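Local coordinates for putative O-acetylhomoserine (Thiol)-lyase (Campylobacter jejuni, PDB 4OC9), which probably uses pyridoxal phosphate to replace the acetate of O-acetylhomoserine with sulfide or a thiol, forming homocysteine or methionine, at the interface of chains A and B and the interface of chains A and C. Coordinates in Å, arbitrary orientation; residue numbers count along the deposited sequence, not the author numbering. Chains: chain A/B/C, Putative O-acetylhomoserine (Thiol)-lyase.

Contact 1: the interface of chains A and B. Residues chain A 295, 408, 410, 413; chain B 5, 7-8.
A:Asn410 and B:Asn5 lay their side-chain amides over one another at the middle of this small, largely polar patch, the planes 30° apart. Their CG atoms sit 3.8 Å from each other, and ND2 of A:Asn410 hangs over the amide carbon CG of B:Asn5 at 3.3 Å. The ND2 atoms of A:Asn410 and B:Asn5 are 3.1 Å apart without a hydrogen bond, an unfavourable pairing of two donors. Since OD1 of B:Asn5 also faces the A:Asp413 carboxylate, the B:Asn5 amide may be modelled flipped. With CG anti to the backbone N (chi1 175°), A:Asn410 sends its amide across to chain B. On its own side, OD1 of A:Asn410 accepts a weak hydrogen bond from the backbone N of A:Asp413, an N-cap at the start of helix 411-422.

Around the stack, hydrogen bonds join the N-terminal end of helix 411-422 and the A:Asn410 loop before it to B:Asn5 and B:Thr8, at the start of helix 6-9 of chain B. The carboxylate oxygen OD2 of A:Asp413 receives two donors on different lone pairs. The B:Thr8 hydroxyl OG1 reaches OD2 of A:Asp413 on the anti side at a short 2.5 Å. The backbone N of B:Asn5 meets OD2 of A:Asp413 on the syn side at 3.1 Å. This second bond is nearly straight, 167° at the hydrogen. B:Thr8 OG1 also accepts from the backbone N of A:Asn410, so the hydroxyl passes a bond from one chain-A residue to another. The two-donor grip should fix the rotation of the carboxylate.

At the outer rim the side chain of B:Glu7 is poorly ordered and its placement is approximate; it is not in contact with the amine nitrogen NZ of A:Lys295, on helix 276-309. NZ of A:Lys295 instead donates within chain A to the backbone carbonyl O of A:Leu408 at 3.2 Å, arriving from above the carbonyl plane.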
loop_
_atom_site.group_PDB
_atom_site.type_symbol
_atom_site.label_atom_id
_atom_site.label_comp_id
_atom_site.label_asym_id
_atom_site.label_seq_id
_atom_site.Cartn_x
_atom_site.Cartn_y
_atom_site.Cartn_z
ATOM N N LYS A 295 -22.430 -9.306 13.383
ATOM C CA LYS A 295 -23.224 -8.093 13.151
ATOM C C LYS A 295 -23.925 -8.230 11.800
ATOM O O LYS A 295 -25.092 -7.889 11.666
ATOM C CB LYS A 295 -22.360 -6.846 13.139
ATOM C CG LYS A 295 -23.144 -5.560 12.960
ATOM C CD LYS A 295 -24.017 -5.274 14.176
ATOM C CE LYS A 295 -24.866 -4.000 14.046
ATOM N NZ LYS A 295 -24.132 -2.714 13.909
ATOM N N LEU A 408 -22.784 -3.434 7.996
ATOM C CA LEU A 408 -22.616 -3.233 9.418
ATOM C C LEU A 408 -23.293 -1.977 9.931
ATOM O O LEU A 408 -23.099 -1.612 11.094
ATOM C CB LEU A 408 -21.130 -3.135 9.754
ATOM C CG LEU A 408 -20.266 -4.321 9.350
ATOM C CD1 LEU A 408 -18.826 -4.021 9.712
ATOM C CD2 LEU A 408 -20.739 -5.610 10.015
ATOM N N ASN A 410 -26.394 0.641 11.217
ATOM C CA ASN A 410 -27.440 0.438 12.233
ATOM C C ASN A 410 -28.690 -0.128 11.560
ATOM O O ASN A 410 -29.141 0.399 10.539
ATOM C CB ASN A 410 -27.716 1.744 12.938
ATOM C CG ASN A 410 -28.866 1.643 13.911
ATOM O OD1 ASN A 410 -29.997 1.487 13.517
ATOM N ND2 ASN A 410 -28.586 1.886 15.171
ATOM N N ASP A 413 -31.643 2.180 10.710
ATOM C CA ASP A 413 -31.340 3.003 9.539
ATOM C C ASP A 413 -31.512 2.221 8.245
ATOM O O ASP A 413 -32.019 2.733 7.255
ATOM C CB ASP A 413 -29.908 3.499 9.595
ATOM C CG ASP A 413 -29.683 4.503 10.706
ATOM O OD1 ASP A 413 -30.663 5.091 11.181
ATOM O OD2 ASP A 413 -28.510 4.740 11.060
ATOM N N ASN B 5 -27.595 7.002 12.957
ATOM C CA ASN B 5 -26.854 6.624 14.167
ATOM C C ASN B 5 -25.326 6.612 13.917
ATOM O O ASN B 5 -24.868 6.462 12.804
ATOM C CB ASN B 5 -27.274 5.248 14.729
ATOM C CG ASN B 5 -28.727 5.214 15.222
ATOM O OD1 ASN B 5 -29.734 5.525 14.508
ATOM N ND2 ASN B 5 -28.848 4.744 16.442
ATOM N N GLU B 7 -23.051 4.284 14.268
ATOM C CA GLU B 7 -22.533 3.159 13.520
ATOM C C GLU B 7 -22.628 3.441 12.048
ATOM O O GLU B 7 -21.737 3.136 11.284
ATOM C CB GLU B 7 -23.298 1.862 13.774
ATOM C CG GLU B 7 -23.405 1.314 15.192
ATOM C CD GLU B 7 -24.421 2.013 16.101
ATOM O OE1 GLU B 7 -24.648 1.457 17.206
ATOM O OE2 GLU B 7 -25.003 3.075 15.734
ATOM N N THR B 8 -23.724 4.057 11.659
ATOM C CA THR B 8 -23.974 4.373 10.254
ATOM C C THR B 8 -23.062 5.474 9.735
ATOM O O THR B 8 -22.599 5.407 8.589
ATOM C CB THR B 8 -25.465 4.750 10.021
ATOM O OG1 THR B 8 -26.325 3.677 10.461
ATOM C CG2 THR B 8 -25.725 5.055 8.566
#

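Contact 2: the interface of chains A and C. Residues chain A 20, 22, 26; chain C 26-28, 30, 32-33.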
loop_
_atom_site.group_PDB
_atom_site.type_symbol
_atom_site.label_atom_id
_atom_site.label_comp_id
_atom_site.label_asym_id
_atom_site.label_seq_id
_atom_site.Cartn_x
_atom_site.Cartn_y
_atom_site.Cartn_z
ATOM N N GLN A 20 12.964 -8.123 13.623
ATOM C CA GLN A 20 12.408 -6.863 14.127
ATOM C C GLN A 20 11.302 -7.014 15.158
ATOM O O GLN A 20 10.962 -6.063 15.861
ATOM C CB GLN A 20 11.878 -6.037 12.955
ATOM C CG GLN A 20 12.914 -5.782 11.868
ATOM C CD GLN A 20 14.126 -5.035 12.379
ATOM O OE1 GLN A 20 14.035 -4.221 13.302
ATOM N NE2 GLN A 20 15.255 -5.280 11.765
ATOM N N SER A 22 8.035 -7.240 14.879
ATOM C CA SER A 22 6.868 -6.407 14.677
ATOM C C SER A 22 5.655 -7.275 15.011
ATOM O O SER A 22 5.596 -8.441 14.598
ATOM C CB SER A 22 6.781 -5.922 13.239
ATOM O OG SER A 22 6.750 -7.012 12.336
ATOM N N PRO A 26 4.748 -8.094 8.581
ATOM C CA PRO A 26 5.238 -7.166 7.605
ATOM C C PRO A 26 4.707 -7.420 6.216
ATOM O O PRO A 26 4.370 -8.540 5.843
ATOM C CB PRO A 26 6.753 -7.402 7.608
ATOM C CG PRO A 26 7.037 -8.265 8.795
ATOM C CD PRO A 26 5.780 -9.015 9.072
ATOM N N PRO C 26 11.258 -4.733 3.668
ATOM C CA PRO C 26 9.853 -4.919 3.963
ATOM C C PRO C 26 9.208 -3.674 4.513
ATOM O O PRO C 26 9.889 -2.832 5.114
ATOM C CB PRO C 26 9.846 -6.007 5.036
ATOM C CG PRO C 26 11.227 -6.581 5.061
ATOM C CD PRO C 26 12.139 -5.523 4.544
ATOM N N ILE C 27 7.897 -3.574 4.307
ATOM C CA ILE C 27 7.119 -2.424 4.795
ATOM C C ILE C 27 6.501 -2.806 6.139
ATOM O O ILE C 27 5.589 -3.631 6.201
ATOM C CB ILE C 27 5.965 -2.040 3.879
ATOM C CG1 ILE C 27 6.465 -1.815 2.447
ATOM C CG2 ILE C 27 5.282 -0.811 4.453
ATOM C CD1 ILE C 27 5.357 -1.578 1.435
ATOM N N TYR C 28 7.068 -2.254 7.202
ATOM C CA TYR C 28 6.602 -2.537 8.543
ATOM C C TYR C 28 5.420 -1.642 8.914
ATOM O O TYR C 28 5.585 -0.667 9.633
ATOM C CB TYR C 28 7.761 -2.440 9.551
ATOM C CG TYR C 28 8.803 -3.527 9.364
ATOM C CD1 TYR C 28 8.655 -4.753 9.987
ATOM C CD2 TYR C 28 9.918 -3.345 8.559
ATOM C CE1 TYR C 28 9.559 -5.783 9.783
ATOM C CE2 TYR C 28 10.845 -4.366 8.372
ATOM C CZ TYR C 28 10.662 -5.580 9.002
ATOM O OH TYR C 28 11.576 -6.598 8.850
ATOM N N ASN C 30 3.299 -1.141 10.960
ATOM C CA ASN C 30 3.182 -1.552 12.322
ATOM C C ASN C 30 3.577 -0.484 13.320
ATOM O O ASN C 30 4.525 0.284 13.069
ATOM C CB ASN C 30 4.249 -2.637 12.432
ATOM C CG ASN C 30 4.353 -3.238 13.796
ATOM O OD1 ASN C 30 3.485 -4.003 14.252
ATOM N ND2 ASN C 30 5.498 -3.002 14.419
ATOM N N ALA C 32 3.821 -1.285 17.064
ATOM C CA ALA C 32 4.495 -1.854 18.236
ATOM C C ALA C 32 5.270 -3.116 17.983
ATOM O O ALA C 32 5.114 -3.788 16.960
ATOM C CB ALA C 32 3.499 -2.075 19.351
ATOM N N TYR C 33 6.123 -3.430 18.949
ATOM C CA TYR C 33 7.026 -4.585 18.872
ATOM C C TYR C 33 6.965 -5.486 20.102
ATOM O O TYR C 33 6.764 -5.012 21.220
ATOM C CB TYR C 33 8.446 -4.021 18.646
ATOM C CG TYR C 33 8.433 -3.080 17.466
ATOM C CD1 TYR C 33 8.121 -1.709 17.638
ATOM C CD2 TYR C 33 8.656 -3.540 16.167
ATOM C CE1 TYR C 33 8.067 -0.841 16.552
ATOM C CE2 TYR C 33 8.631 -2.662 15.073
ATOM C CZ TYR C 33 8.322 -1.325 15.264
ATOM O OH TYR C 33 8.270 -0.480 14.182
#
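A two-fold symmetric interface between identical chains, made here by N-terminal loop segments, joins A to C within the deposited tetramer; the association is likely biological in this family, although the structure alone does not prove it. Backbones meet as an antiparallel beta bridge between A:Ser22 and C:Tyr33, and side chains pack around it.

C:Tyr28 carries much of the contact, its ring clasped off-centre between A:Gln20 and A:Pro26 on opposite faces. The bent chain of A:Gln20 lies over one face toward the rim at CZ and OH, its CG 3.4 Å from the hydroxyl oxygen OH of C:Tyr28. The amide of A:Gln20 is turned 68° from the ring plane, and contact is through the aliphatic CB and CG. Over the opposite face, at the CD1/CE1 rim, the pyrrolidine of A:Pro26 rests its CG 3.7 Å from ring carbon CE1 of C:Tyr28. A:Ser22 OG lies in the ring plane at an edge, 3.8 Å from CD1 of C:Tyr28; a chi1 of 58° swings the hydroxyl toward this ring. A:Pro26 and C:Pro26 approach with their CB atoms 4.3 Å apart, as expected near the two-fold axis.

A:Ser22 also packs its methylene CB on the C:Asn30 amide, 3.4 Å from its ND2. That amide is steadied within chain C: ND2 of C:Asn30 donates to the backbone O of C:Ala32 at 2.7 Å, with the acceptor close to the amide plane. The same ND2 lies over one face of the C:Tyr33 ring, offset toward its rim. Beyond it, C:Tyr33 ring carbon CD2 touches the A chain, 3.4 Å from the backbone O of A:Gln20.

Contact 1 and contact 2 lie about 33 Å apart, measured between the centres of their C-alpha atoms, and share no residue as given. Chain A takes part in both, meeting B through the start of helix 411-422 and C through the loop around residues 20-26. Each interface is two-fold symmetric, so in the twin of contact 1 chain A presents its own helix 6-9 region to B. The N-terminal stretch of one chain therefore serves two different neighbours. Such dual use would tie the two kinds of chain pair together in the deposited four-chain assembly.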